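Local coordinates for protein histidine acid phosphatase (Hafnia alvei, PDB 4ARU) that belongs to the histidine acid phosphatases, branch 2 of the histidine phosphatase superfamily, at residues 37-42 and 225-230; 219-224 and 248-253; 322-327 and 354-359. All blocks are in the same frame, centred on the assembly; numbering follows the deposited sequence.

Contact 1. Residues 37-42 and 225-230; sequences HQWPEW and LLEHAQ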
ATOM      1  N   HIS A  37     -16.081   4.264  24.534  1.00 13.23           N
ATOM      2  CA  HIS A  37     -17.099   3.871  23.555  1.00 14.37           C
ATOM      3  C   HIS A  37     -16.851   2.467  23.102  1.00 14.80           C
ATOM      4  O   HIS A  37     -15.803   1.912  23.404  1.00 15.64           O
ATOM      5  CB  HIS A  37     -17.047   4.788  22.366  1.00 14.20           C
ATOM      6  CG  HIS A  37     -17.155   6.220  22.732  1.00 15.46           C
ATOM      7  ND1 HIS A  37     -18.127   6.680  23.592  1.00 17.21           N
ATOM      8  CD2 HIS A  37     -16.386   7.280  22.419  1.00 15.72           C
ATOM      9  CE1 HIS A  37     -17.980   7.981  23.756  1.00 17.47           C
ATOM     10  NE2 HIS A  37     -16.930   8.368  23.065  1.00 16.85           N
ATOM     11  N   GLN A  38     -17.836   1.852  22.473  1.00 15.29           N
ATOM     12  CA  GLN A  38     -17.676   0.480  22.000  1.00 15.59           C
ATOM     13  C   GLN A  38     -17.346   0.507  20.525  1.00 13.68           C
ATOM     14  O   GLN A  38     -18.042   1.168  19.755  1.00 13.48           O
ATOM     15  CB  GLN A  38     -18.965  -0.312  22.215  1.00 18.71           C
ATOM     16  CG  GLN A  38     -19.456  -0.253  23.651  1.00 22.32           C
ATOM     17  CD  GLN A  38     -18.361  -0.451  24.715  1.00 25.80           C
ATOM     18  OE1 GLN A  38     -18.120   0.433  25.574  1.00 30.14           O
ATOM     19  NE2 GLN A  38     -17.706  -1.607  24.680  1.00 27.07           N
ATOM     20  N   TRP A  39     -16.299  -0.219  20.144  1.00 12.56           N
ATOM     21  CA  TRP A  39     -15.983  -0.352  18.760  1.00 11.64           C
ATOM     22  C   TRP A  39     -17.090  -1.106  17.986  1.00 12.16           C
ATOM     23  O   TRP A  39     -17.604  -2.100  18.467  1.00 12.90           O
ATOM     24  CB  TRP A  39     -14.636  -1.067  18.598  1.00 11.02           C
ATOM     25  CG  TRP A  39     -13.461  -0.238  19.038  1.00 10.53           C
ATOM     26  CD1 TRP A  39     -12.844  -0.274  20.272  1.00 10.83           C
ATOM     27  CD2 TRP A  39     -12.729   0.680  18.241  1.00  9.97           C
ATOM     28  NE1 TRP A  39     -11.775   0.598  20.267  1.00 10.12           N
ATOM     29  CE2 TRP A  39     -11.701   1.220  19.049  1.00  9.77           C
ATOM     30  CE3 TRP A  39     -12.865   1.150  16.935  1.00  9.58           C
ATOM     31  CZ2 TRP A  39     -10.799   2.153  18.563  1.00  9.45           C
ATOM     32  CZ3 TRP A  39     -11.993   2.092  16.465  1.00  9.44           C
ATOM     33  CH2 TRP A  39     -10.944   2.576  17.267  1.00  9.43           C
ATOM     34  N   PRO A  40     -17.414  -0.621  16.792  1.00 12.51           N
ATOM     35  CA  PRO A  40     -18.528  -1.237  16.057  1.00 13.62           C
ATOM     36  C   PRO A  40     -18.137  -2.631  15.533  1.00 14.29           C
ATOM     37  O   PRO A  40     -16.970  -2.878  15.201  1.00 15.07           O
ATOM     38  CB  PRO A  40     -18.796  -0.231  14.931  1.00 13.33           C
ATOM     39  CG  PRO A  40     -17.553   0.538  14.788  1.00 12.65           C
ATOM     40  CD  PRO A  40     -17.046   0.679  16.203  1.00 12.29           C
ATOM     41  N   GLU A  41     -19.097  -3.532  15.474  1.00 15.80           N
ATOM     42  CA  GLU A  41     -18.841  -4.872  14.939  1.00 16.97           C
ATOM     43  C   GLU A  41     -18.811  -4.837  13.422  1.00 14.99           C
ATOM     44  O   GLU A  41     -19.701  -4.258  12.778  1.00 15.97           O
ATOM     45  CB  GLU A  41     -19.847  -5.912  15.452  1.00 21.33           C
ATOM     46  CG  GLU A  41     -19.464  -6.546  16.806  1.00 26.28           C
ATOM     47  CD  GLU A  41     -18.245  -7.496  16.725  1.00 30.82           C
ATOM     48  OE1 GLU A  41     -17.067  -7.028  16.816  1.00 36.78           O
ATOM     49  OE2 GLU A  41     -18.458  -8.735  16.592  1.00 38.48           O
ATOM     50  N   TRP A  42     -17.786  -5.483  12.848  1.00 12.65           N
ATOM     51  CA  TRP A  42     -17.667  -5.640  11.394  1.00 11.64           C
ATOM     52  C   TRP A  42     -18.411  -6.894  10.930  1.00 12.25           C
ATOM     53  O   TRP A  42     -18.676  -7.810  11.722  1.00 13.20           O
ATOM     54  CB  TRP A  42     -16.190  -5.708  11.005  1.00 10.79           C
ATOM     55  CG  TRP A  42     -15.591  -4.360  11.022  1.00  9.84           C
ATOM     56  CD1 TRP A  42     -15.308  -3.574  12.129  1.00  9.52           C
ATOM     57  CD2 TRP A  42     -15.209  -3.592   9.896  1.00  8.93           C
ATOM     58  NE1 TRP A  42     -14.783  -2.378  11.740  1.00  8.84           N
ATOM     59  CE2 TRP A  42     -14.718  -2.355  10.372  1.00  8.51           C
ATOM     60  CE3 TRP A  42     -15.211  -3.827   8.530  1.00  8.89           C
ATOM     61  CZ2 TRP A  42     -14.253  -1.367   9.513  1.00  8.03           C
ATOM     62  CZ3 TRP A  42     -14.758  -2.833   7.680  1.00  8.52           C
ATOM     63  CH2 TRP A  42     -14.308  -1.626   8.166  1.00  8.02           C
ATOM     64  N   LEU A 225     -10.736   5.359   9.014  1.00  6.58           N
ATOM     65  CA  LEU A 225     -10.824   5.511   7.573  1.00  7.02           C
ATOM     66  C   LEU A 225     -11.514   4.278   6.960  1.00  7.00           C
ATOM     67  O   LEU A 225     -12.313   4.387   6.028  1.00  7.17           O
ATOM     68  CB  LEU A 225      -9.426   5.659   7.000  1.00  7.69           C
ATOM     69  CG  LEU A 225      -9.435   5.948   5.487  1.00  8.83           C
ATOM     70  CD1 LEU A 225      -8.525   7.105   5.210  1.00  9.55           C
ATOM     71  CD2 LEU A 225      -9.093   4.759   4.635  1.00  9.77           C
ATOM     72  N   LEU A 226     -11.150   3.110   7.470  1.00  6.57           N
ATOM     73  CA  LEU A 226     -11.777   1.868   7.007  1.00  6.76           C
ATOM     74  C   LEU A 226     -13.269   1.837   7.298  1.00  6.87           C
ATOM     75  O   LEU A 226     -14.052   1.445   6.453  1.00  6.74           O
ATOM     76  CB  LEU A 226     -11.091   0.618   7.545  1.00  7.40           C
ATOM     77  CG  LEU A 226      -9.665   0.371   7.065  1.00  7.65           C
ATOM     78  CD1 LEU A 226      -8.911  -0.708   7.871  1.00  7.96           C
ATOM     79  CD2 LEU A 226      -9.689  -0.031   5.611  1.00  8.74           C
ATOM     80  N   GLU A 227     -13.671   2.297   8.480  1.00  6.66           N
ATOM     81  CA  GLU A 227     -15.088   2.355   8.830  1.00  7.20           C
ATOM     82  C   GLU A 227     -15.838   3.240   7.815  1.00  7.39           C
ATOM     83  O   GLU A 227     -16.924   2.938   7.368  1.00  7.91           O
ATOM     84  CB  GLU A 227     -15.290   2.970  10.204  1.00  7.44           C
ATOM     85  CG  GLU A 227     -14.805   2.094  11.375  1.00  7.46           C
ATOM     86  CD  GLU A 227     -14.875   2.805  12.708  1.00  7.76           C
ATOM     87  OE1 GLU A 227     -15.211   4.001  12.707  1.00  8.30           O
ATOM     88  OE2 GLU A 227     -14.620   2.165  13.762  1.00  7.68           O
ATOM     89  N   HIS A 228     -15.210   4.360   7.493  1.00  7.47           N
ATOM     90  CA  HIS A 228     -15.771   5.293   6.544  1.00  7.60           C
ATOM     91  C   HIS A 228     -15.882   4.732   5.129  1.00  7.57           C
ATOM     92  O   HIS A 228     -16.908   4.850   4.459  1.00  8.27           O
ATOM     93  CB  HIS A 228     -14.958   6.582   6.571  1.00  7.92           C
ATOM     94  CG  HIS A 228     -15.567   7.714   5.796  1.00  9.16           C
ATOM     95  ND1 HIS A 228     -16.567   8.518   6.302  1.00 10.45           N
ATOM     96  CD2 HIS A 228     -15.303   8.171   4.548  1.00  9.73           C
ATOM     97  CE1 HIS A 228     -16.862   9.454   5.402  1.00 10.83           C
ATOM     98  NE2 HIS A 228     -16.140   9.238   4.322  1.00 10.88           N
ATOM     99  N   ALA A 229     -14.817   4.068   4.724  1.00  6.77           N
ATOM    100  CA  ALA A 229     -14.786   3.429   3.413  1.00  6.84           C
ATOM    101  C   ALA A 229     -15.763   2.259   3.293  1.00  7.27           C
ATOM    102  O   ALA A 229     -16.259   1.981   2.202  1.00  7.88           O
ATOM    103  CB  ALA A 229     -13.394   2.943   3.155  1.00  6.29           C
ATOM    104  N   GLN A 230     -16.093   1.642   4.429  1.00  7.26           N
ATOM    105  CA  GLN A 230     -17.042   0.549   4.555  1.00  7.76           C
ATOM    106  C   GLN A 230     -18.484   1.066   4.605  1.00  8.82           C
ATOM    107  O   GLN A 230     -19.463   0.289   4.556  1.00  9.68           O
ATOM    108  CB  GLN A 230     -16.678  -0.255   5.813  1.00  7.36           C
ATOM    109  CG  GLN A 230     -17.635  -1.383   6.163  1.00  7.76           C
ATOM    110  CD  GLN A 230     -17.702  -2.476   5.114  1.00  8.04           C
ATOM    111  OE1 GLN A 230     -16.848  -2.571   4.261  1.00  7.86           O
ATOM    112  NE2 GLN A 230     -18.712  -3.328   5.211  1.00  8.70           N
TER
HETATM  113  O   HOH W   1     -13.912  -0.384  13.654  1.00 14.11           O
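Glu-227 OE2 and Trp-42 NE1 are joined through one water. The water donates to Glu-227 OE2 at 2.6 Å and accepts from Trp-42 NE1 at 2.9 Å, lying in the plane of the indole. The Glu-227 chain runs extended beyond CG (chi2 173°), which carries its carboxylate away from the helix to the loop. There OE2 also meets carbon: Pro-40 CG lies 3.5 Å from it. Glu-227 OE2 further lies at the benzo edge of Trp-39, near the ring plane, 3.8 Å from Trp-39 CE3. The other oxygen, OE1, accepts a hydrogen bond from Ala-236 N. In this branch 2 histidine phosphatase fold, the loop between helices 29-33 and 51-70 is laid here against the C-terminal end of helix 213-229. Trp-42 rests on Leu-226, Glu-227 and Gln-230. Its CH2 points edge-on at Leu-226 O, 3.5 Å away, and touches Leu-226 CB at 4.0 Å. The Gln-230 chain runs alongside the indole in the reverse sense, with Gln-230 CG 3.6 Å from Trp-42 CZ3. The amide and ring planes are 41° apart. Gln-230 OE1 is hydrogen-bonded to Thr-50 OG1, and Trp-39 NE1 to Met-31 O.

Contact 2. Residues 219-224 and 248-253; sequences TLAEIF and SLLKLH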
ATOM      1  N   THR A 219      -2.793   3.209  13.972  1.00  7.13           N
ATOM      2  CA  THR A 219      -3.677   2.080  13.780  1.00  7.46           C
ATOM      3  C   THR A 219      -5.141   2.527  13.896  1.00  7.00           C
ATOM      4  O   THR A 219      -5.960   2.170  13.049  1.00  6.66           O
ATOM      5  CB  THR A 219      -3.413   1.041  14.857  1.00  8.62           C
ATOM      6  OG1 THR A 219      -2.073   0.560  14.704  1.00  9.92           O
ATOM      7  CG2 THR A 219      -4.355  -0.104  14.760  1.00  9.57           C
ATOM      8  N   LEU A 220      -5.460   3.330  14.903  1.00  6.98           N
ATOM      9  CA  LEU A 220      -6.829   3.770  15.140  1.00  7.13           C
ATOM     10  C   LEU A 220      -7.268   4.630  13.987  1.00  6.61           C
ATOM     11  O   LEU A 220      -8.445   4.521  13.539  1.00  6.59           O
ATOM     12  CB  LEU A 220      -6.961   4.466  16.462  1.00  7.63           C
ATOM     13  CG  LEU A 220      -6.506   3.617  17.674  1.00  8.37           C
ATOM     14  CD1 LEU A 220      -6.688   4.417  18.948  1.00  9.52           C
ATOM     15  CD2 LEU A 220      -7.201   2.261  17.693  1.00  9.02           C
ATOM     16  N   ALA A 221      -6.406   5.544  13.536  1.00  6.26           N
ATOM     17  CA  ALA A 221      -6.792   6.429  12.452  1.00  6.27           C
ATOM     18  C   ALA A 221      -7.132   5.668  11.181  1.00  6.13           C
ATOM     19  O   ALA A 221      -8.106   6.002  10.504  1.00  6.62           O
ATOM     20  CB  ALA A 221      -5.682   7.441  12.149  1.00  6.19           C
ATOM     21  N   GLU A 222      -6.346   4.647  10.883  1.00  6.05           N
ATOM     22  CA  GLU A 222      -6.646   3.806   9.739  1.00  6.46           C
ATOM     23  C   GLU A 222      -7.967   3.041   9.927  1.00  6.62           C
ATOM     24  O   GLU A 222      -8.752   2.882   8.958  1.00  6.96           O
ATOM     25  CB  GLU A 222      -5.451   2.873   9.451  1.00  6.77           C
ATOM     26  CG  GLU A 222      -5.681   1.885   8.354  1.00  7.85           C
ATOM     27  CD  GLU A 222      -5.699   2.476   6.957  1.00  8.45           C
ATOM     28  OE1 GLU A 222      -5.231   3.647   6.750  1.00  8.21           O
ATOM     29  OE2 GLU A 222      -6.192   1.778   6.043  1.00  9.45           O
ATOM     30  N   ILE A 223      -8.241   2.591  11.142  1.00  6.36           N
ATOM     31  CA  ILE A 223      -9.521   1.920  11.381  1.00  6.60           C
ATOM     32  C   ILE A 223     -10.690   2.881  11.103  1.00  6.72           C
ATOM     33  O   ILE A 223     -11.697   2.491  10.505  1.00  7.07           O
ATOM     34  CB  ILE A 223      -9.603   1.273  12.786  1.00  6.77           C
ATOM     35  CG1 ILE A 223      -8.604   0.106  12.805  1.00  7.10           C
ATOM     36  CG2 ILE A 223     -11.054   0.923  13.132  1.00  7.41           C
ATOM     37  CD1 ILE A 223      -8.357  -0.447  14.181  1.00  7.49           C
ATOM     38  N   PHE A 224     -10.605   4.147  11.534  1.00  6.46           N
ATOM     39  CA  PHE A 224     -11.672   5.080  11.249  1.00  6.76           C
ATOM     40  C   PHE A 224     -11.844   5.254   9.741  1.00  6.72           C
ATOM     41  O   PHE A 224     -12.961   5.293   9.254  1.00  7.02           O
ATOM     42  CB  PHE A 224     -11.392   6.439  11.891  1.00  6.87           C
ATOM     43  CG  PHE A 224     -11.271   6.413  13.397  1.00  7.17           C
ATOM     44  CD1 PHE A 224     -11.969   5.530  14.202  1.00  7.66           C
ATOM     45  CD2 PHE A 224     -10.465   7.333  14.014  1.00  7.57           C
ATOM     46  CE1 PHE A 224     -11.845   5.555  15.588  1.00  8.12           C
ATOM     47  CE2 PHE A 224     -10.334   7.369  15.411  1.00  7.88           C
ATOM     48  CZ  PHE A 224     -11.011   6.483  16.187  1.00  8.00           C
ATOM     49  N   SER A 248      -5.508  15.460   9.852  1.00  8.84           N
ATOM     50  CA  SER A 248      -4.698  15.508  11.056  1.00  9.16           C
ATOM     51  C   SER A 248      -4.558  14.112  11.646  1.00  8.76           C
ATOM     52  O   SER A 248      -3.470  13.705  12.054  1.00  9.15           O
ATOM     53  CB  SER A 248      -5.351  16.470  12.065  1.00  9.96           C
ATOM     54  OG  SER A 248      -4.634  16.434  13.303  1.00 10.48           O
ATOM     55  N   LEU A 249      -5.620  13.322  11.667  1.00  8.42           N
ATOM     56  CA  LEU A 249      -5.506  11.962  12.197  1.00  8.10           C
ATOM     57  C   LEU A 249      -4.648  11.061  11.304  1.00  7.34           C
ATOM     58  O   LEU A 249      -3.782  10.287  11.767  1.00  6.72           O
ATOM     59  CB  LEU A 249      -6.887  11.348  12.341  1.00  8.35           C
ATOM     60  CG  LEU A 249      -7.826  12.028  13.325  1.00  9.12           C
ATOM     61  CD1 LEU A 249      -9.283  11.513  13.210  1.00 10.07           C
ATOM     62  CD2 LEU A 249      -7.280  11.904  14.757  1.00  9.72           C
ATOM     63  N   LEU A 250      -4.840  11.158   9.993  1.00  7.55           N
ATOM     64  CA  LEU A 250      -4.076  10.281   9.090  1.00  7.76           C
ATOM     65  C   LEU A 250      -2.619  10.718   8.990  1.00  8.02           C
ATOM     66  O   LEU A 250      -1.795   9.900   8.636  1.00  8.64           O
ATOM     67  CB  LEU A 250      -4.759  10.200   7.701  1.00  8.20           C
ATOM     68  CG  LEU A 250      -5.771   9.029   7.532  1.00  8.27           C
ATOM     69  CD1 LEU A 250      -5.178   7.614   7.697  1.00  8.13           C
ATOM     70  CD2 LEU A 250      -6.959   9.232   8.446  1.00  8.60           C
ATOM     71  N   LYS A 251      -2.303  11.945   9.384  1.00  8.61           N
ATOM     72  CA  LYS A 251      -0.907  12.388   9.473  1.00  9.21           C
ATOM     73  C   LYS A 251      -0.114  11.433  10.360  1.00  8.56           C
ATOM     74  O   LYS A 251       1.027  11.052  10.063  1.00  7.85           O
ATOM     75  CB  LYS A 251      -0.854  13.805  10.037  1.00 11.14           C
ATOM     76  CG  LYS A 251       0.560  14.329  10.151  1.00 13.62           C
ATOM     77  CD  LYS A 251       0.646  15.835  10.360  1.00 17.94           C
ATOM     78  CE  LYS A 251      -0.219  16.301  11.472  1.00 20.80           C
ATOM     79  NZ  LYS A 251       0.093  17.735  11.735  1.00 25.56           N
ATOM     80  N   LEU A 252      -0.730  10.953  11.418  1.00  7.57           N
ATOM     81  CA  LEU A 252      -0.067  10.028  12.332  1.00  7.68           C
ATOM     82  C   LEU A 252       0.183   8.692  11.666  1.00  7.62           C
ATOM     83  O   LEU A 252       1.225   8.074  11.845  1.00  8.04           O
ATOM     84  CB  LEU A 252      -0.920   9.819  13.590  1.00  8.01           C
ATOM     85  CG  LEU A 252      -1.109  11.083  14.441  1.00  8.79           C
ATOM     86  CD1 LEU A 252      -2.345  10.985  15.341  1.00  9.11           C
ATOM     87  CD2 LEU A 252       0.117  11.332  15.290  1.00  9.41           C
ATOM     88  N   HIS A 253      -0.791   8.223  10.890  1.00  7.01           N
ATOM     89  CA  HIS A 253      -0.637   6.972  10.191  1.00  6.95           C
ATOM     90  C   HIS A 253       0.448   7.092   9.133  1.00  6.71           C
ATOM     91  O   HIS A 253       1.286   6.207   9.020  1.00  6.62           O
ATOM     92  CB  HIS A 253      -1.994   6.638   9.573  1.00  7.56           C
ATOM     93  CG  HIS A 253      -1.975   5.433   8.692  1.00  8.49           C
ATOM     94  ND1 HIS A 253      -2.011   4.147   9.185  1.00  9.92           N
ATOM     95  CD2 HIS A 253      -1.974   5.318   7.346  1.00  9.54           C
ATOM     96  CE1 HIS A 253      -1.995   3.287   8.184  1.00  9.45           C
ATOM     97  NE2 HIS A 253      -1.987   3.972   7.059  1.00  9.87           N
TER
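Ala-221 CB meets the backbone of the opposite helix directly, 3.4 Å from Leu-249 O. The same methyl lies 4.1 Å from Leu-249 CB and 4.3 Å from Leu-250 CD2. This small residue sits where the helices come close: the axes of the two short segments approach to 8.1 Å at a crossing angle of -125°. Beside it, Glu-222 OE1 lies over one face of the His-253 imidazole, near its rim. It is 3.3 Å from His-253 NE2, but the angle is wrong for a hydrogen bond. Carboxylate and ring planes are 25° apart. Glu-222 CG stands anti to the backbone N (chi1 176°), and the bend at chi2 brings OE1 above the ring. On the other flank, Phe-224 CD2 touches Leu-249 CD1 at 4.4 Å. The second shell fixes the polar pair. Ser-218 OG bonds His-253 ND1, and Arg-18 forms a salt bridge with Glu-222 OE2. Asp-328 OD2 lies close to Glu-222 OE1. Arg-18 opens the family's RHGxRxP motif, and Glu-222 borders the pocket holding a tartaric acid. Helices 213-229 and 243-262 thus pack as a buried pair, with Phe-224 and Ser-248 reaching helix 162-172 and Arg-18 coming from the end of strand 9-18.

Contact 3. Residues 322-327 and 354-359; sequences TLPGQP and MVYQTL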
ATOM      1  N   THR A 322       1.426  12.946  -2.006  1.00  9.97           N
ATOM      2  CA  THR A 322       0.178  13.175  -1.261  0.50 10.40           C
ATOM      3  C   THR A 322      -0.949  13.021  -2.259  1.00 10.22           C
ATOM      4  O   THR A 322      -0.849  13.405  -3.431  1.00 10.87           O
ATOM      5  CB  THR A 322       0.090  14.548  -0.539  0.50 11.31           C
ATOM      6  OG1 THR A 322      -1.024  14.567   0.369  0.50 11.54           O
ATOM      7  CG2 THR A 322      -0.121  15.687  -1.484  0.50 11.91           C
ATOM      8  N   LEU A 323      -2.016  12.375  -1.819  1.00  9.00           N
ATOM      9  CA  LEU A 323      -3.123  12.068  -2.721  1.00  8.38           C
ATOM     10  C   LEU A 323      -4.299  13.023  -2.529  1.00  8.69           C
ATOM     11  O   LEU A 323      -4.954  13.013  -1.481  1.00  8.70           O
ATOM     12  CB  LEU A 323      -3.580  10.639  -2.441  1.00  7.55           C
ATOM     13  CG  LEU A 323      -2.486   9.588  -2.541  1.00  7.02           C
ATOM     14  CD1 LEU A 323      -3.091   8.201  -2.252  1.00  6.57           C
ATOM     15  CD2 LEU A 323      -1.803   9.572  -3.910  1.00  7.02           C
ATOM     16  N   PRO A 324      -4.589  13.847  -3.559  1.00  8.79           N
ATOM     17  CA  PRO A 324      -5.762  14.719  -3.435  1.00  9.44           C
ATOM     18  C   PRO A 324      -7.028  13.924  -3.105  1.00  9.14           C
ATOM     19  O   PRO A 324      -7.299  12.905  -3.717  1.00  9.55           O
ATOM     20  CB  PRO A 324      -5.880  15.366  -4.828  1.00  9.96           C
ATOM     21  CG  PRO A 324      -4.473  15.391  -5.275  1.00  9.95           C
ATOM     22  CD  PRO A 324      -3.842  14.104  -4.807  1.00  9.09           C
ATOM     23  N   GLY A 325      -7.747  14.377  -2.097  1.00  9.33           N
ATOM     24  CA  GLY A 325      -8.987  13.738  -1.689  1.00  9.18           C
ATOM     25  C   GLY A 325      -8.877  12.464  -0.900  1.00  8.81           C
ATOM     26  O   GLY A 325      -9.867  11.851  -0.556  1.00  8.45           O
ATOM     27  N   GLN A 326      -7.658  12.103  -0.534  1.00  8.16           N
ATOM     28  CA  GLN A 326      -7.419  10.812   0.150  1.00  7.92           C
ATOM     29  C   GLN A 326      -6.327  10.996   1.208  1.00  8.14           C
ATOM     30  O   GLN A 326      -5.126  11.004   0.869  1.00  7.95           O
ATOM     31  CB  GLN A 326      -7.054   9.768  -0.895  1.00  7.46           C
ATOM     32  CG  GLN A 326      -6.674   8.404  -0.340  1.00  7.08           C
ATOM     33  CD  GLN A 326      -7.700   7.884   0.643  1.00  7.09           C
ATOM     34  OE1 GLN A 326      -7.534   7.991   1.862  1.00  7.39           O
ATOM     35  NE2 GLN A 326      -8.765   7.285   0.128  1.00  6.67           N
ATOM     36  N   PRO A 327      -6.717  11.101   2.469  1.00  8.50           N
ATOM     37  CA  PRO A 327      -5.746  11.351   3.518  1.00  8.72           C
ATOM     38  C   PRO A 327      -4.761  10.216   3.804  1.00  8.31           C
ATOM     39  O   PRO A 327      -3.672  10.519   4.288  1.00  8.29           O
ATOM     40  CB  PRO A 327      -6.600  11.666   4.731  1.00  9.62           C
ATOM     41  CG  PRO A 327      -7.904  11.104   4.492  1.00  9.55           C
ATOM     42  CD  PRO A 327      -8.091  11.014   3.001  1.00  8.83           C
ATOM     43  N   MET A 354       0.455   6.677  -8.737  1.00  7.79           N
ATOM     44  CA  MET A 354      -0.356   6.156  -7.641  0.67  7.61           C
ATOM     45  C   MET A 354      -1.794   6.336  -8.040  1.00  8.00           C
ATOM     46  O   MET A 354      -2.228   7.462  -8.181  1.00  8.43           O
ATOM     47  CB  MET A 354      -0.073   6.877  -6.320  0.67  7.82           C
ATOM     48  CG  MET A 354      -0.649   6.203  -5.103  0.67  7.63           C
ATOM     49  SD  MET A 354       0.126   4.558  -4.769  0.67  6.84           S
ATOM     50  CE  MET A 354      -1.083   4.242  -3.481  0.67  7.08           C
ATOM     51  N   VAL A 355      -2.527   5.230  -8.168  1.00  7.33           N
ATOM     52  CA  VAL A 355      -3.929   5.282  -8.633  1.00  7.45           C
ATOM     53  C   VAL A 355      -4.815   4.790  -7.497  1.00  7.17           C
ATOM     54  O   VAL A 355      -4.473   3.809  -6.826  1.00  8.12           O
ATOM     55  CB  VAL A 355      -4.103   4.404  -9.885  1.00  7.65           C
ATOM     56  CG1 VAL A 355      -5.549   4.404 -10.392  1.00  8.21           C
ATOM     57  CG2 VAL A 355      -3.184   4.900 -10.996  1.00  8.15           C
ATOM     58  N   TYR A 356      -5.879   5.513  -7.228  1.00  6.64           N
ATOM     59  CA  TYR A 356      -6.648   5.334  -5.984  1.00  6.50           C
ATOM     60  C   TYR A 356      -8.024   5.918  -6.038  1.00  6.72           C
ATOM     61  O   TYR A 356      -8.308   6.777  -6.856  1.00  6.90           O
ATOM     62  CB  TYR A 356      -5.870   5.985  -4.835  1.00  6.71           C
ATOM     63  CG  TYR A 356      -5.826   7.486  -4.999  1.00  6.82           C
ATOM     64  CD1 TYR A 356      -4.936   8.098  -5.871  1.00  6.98           C
ATOM     65  CD2 TYR A 356      -6.738   8.331  -4.318  1.00  7.29           C
ATOM     66  CE1 TYR A 356      -4.890   9.459  -6.008  1.00  7.51           C
ATOM     67  CE2 TYR A 356      -6.735   9.683  -4.498  1.00  7.83           C
ATOM     68  CZ  TYR A 356      -5.816  10.247  -5.385  1.00  7.70           C
ATOM     69  OH  TYR A 356      -5.818  11.596  -5.575  1.00  8.63           O
ATOM     70  N   GLN A 357      -8.876   5.409  -5.152  1.00  6.43           N
ATOM     71  CA  GLN A 357     -10.132   6.025  -4.859  1.00  6.93           C
ATOM     72  C   GLN A 357      -9.961   7.081  -3.768  1.00  6.92           C
ATOM     73  O   GLN A 357      -9.330   6.828  -2.733  1.00  6.84           O
ATOM     74  CB  GLN A 357     -11.131   4.978  -4.414  1.00  7.13           C
ATOM     75  CG  GLN A 357     -11.648   4.137  -5.577  1.00  7.36           C
ATOM     76  CD  GLN A 357     -11.884   2.685  -5.219  1.00  7.42           C
ATOM     77  OE1 GLN A 357     -10.966   1.992  -4.741  1.00  7.25           O
ATOM     78  NE2 GLN A 357     -13.037   2.178  -5.602  1.00  7.68           N
ATOM     79  N   THR A 358     -10.544   8.238  -4.013  1.00  7.15           N
ATOM     80  CA  THR A 358     -10.665   9.257  -2.979  1.00  7.45           C
ATOM     81  C   THR A 358     -11.479   8.740  -1.825  1.00  7.55           C
ATOM     82  O   THR A 358     -12.196   7.734  -1.916  1.00  7.11           O
ATOM     83  CB  THR A 358     -11.286  10.558  -3.484  1.00  8.08           C
ATOM     84  OG1 THR A 358     -12.665  10.338  -3.794  1.00  8.32           O
ATOM     85  CG2 THR A 358     -10.577  11.127  -4.672  1.00  8.01           C
ATOM     86  N   LEU A 359     -11.372   9.401  -0.689  1.00  8.28           N
ATOM     87  CA  LEU A 359     -12.164   9.024   0.456  1.00  8.95           C
ATOM     88  C   LEU A 359     -13.673   9.027   0.141  1.00  8.64           C
ATOM     89  O   LEU A 359     -14.392   8.090   0.533  1.00  8.04           O
ATOM     90  CB  LEU A 359     -11.854   9.909   1.690  1.00 10.76           C
ATOM     91  CG  LEU A 359     -12.349   9.345   3.038  1.00 12.09           C
ATOM     92  CD1 LEU A 359     -11.878   7.932   3.333  1.00 12.77           C
ATOM     93  CD2 LEU A 359     -11.951  10.347   4.140  1.00 13.70           C
TER
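Pro-324 O accepts a hydrogen bond from Tyr-356 OH at 2.7 Å, in the carbonyl plane and on a lone pair. The acceptor belongs to a type II beta turn, Leu-323 to Gln-326, which docks on the end of strand 348-356 and the start of helix 359-363. Thr-358 is the N-cap of that helix, its side chain capping a backbone N just past the segment. Gly-325 holds the turn's third position, where its positive phi favours glycine. Two more hydrogen bonds link the segments. Leu-359 N donates to Gly-325 O at 2.9 Å. Gln-326 NE2 reaches Gln-357 O at 3.0 Å, nearly straight at 169°, with the acceptor in the plane of the amide. Gln-326 OE1 in turn accepts from Asp-328 N, so both ends of this buried amide are held.

The apolar contacts centre on Tyr-356. Its CG lies between backbone N and carbonyl carbon (chi1 67°), which turns the ring toward the beta turn and brings OH to Pro-324 O. Leu-323 CB makes a CH-pi contact over one ring face, 4.0 Å from the centroid, and Leu-323 CD2 packs on Met-354 CG at 3.8 Å. Gln-326 CB lies 3.6 Å from Tyr-356 CE2. Beyond the turn, Pro-327 CD meets Leu-359 CD2 at 4.1 Å.

From the N terminus, the chain first passes through loop 37-42, where contact 1 opens. Contact 2 opens at 219-224 on helix 213-229, just before contact 1 closes at 225-230 on the same helix, and itself closes at 248-253 on helix 243-262. The two therefore cross, and they touch where Trp-39 CH2 packs on Phe-224 CE1 at 3.5 Å. Contact 3 follows in series. It joins the loop after helix 307-317 to the end of strand 348-356, across a span that includes strand 335-342. Leu-225 packs against Leu-250, Gln-326, Pro-327 and Leu-359, so helix 213-229 ties the helical region of contacts 1 and 2 to the end of strand 348-356 in the mixed sheet.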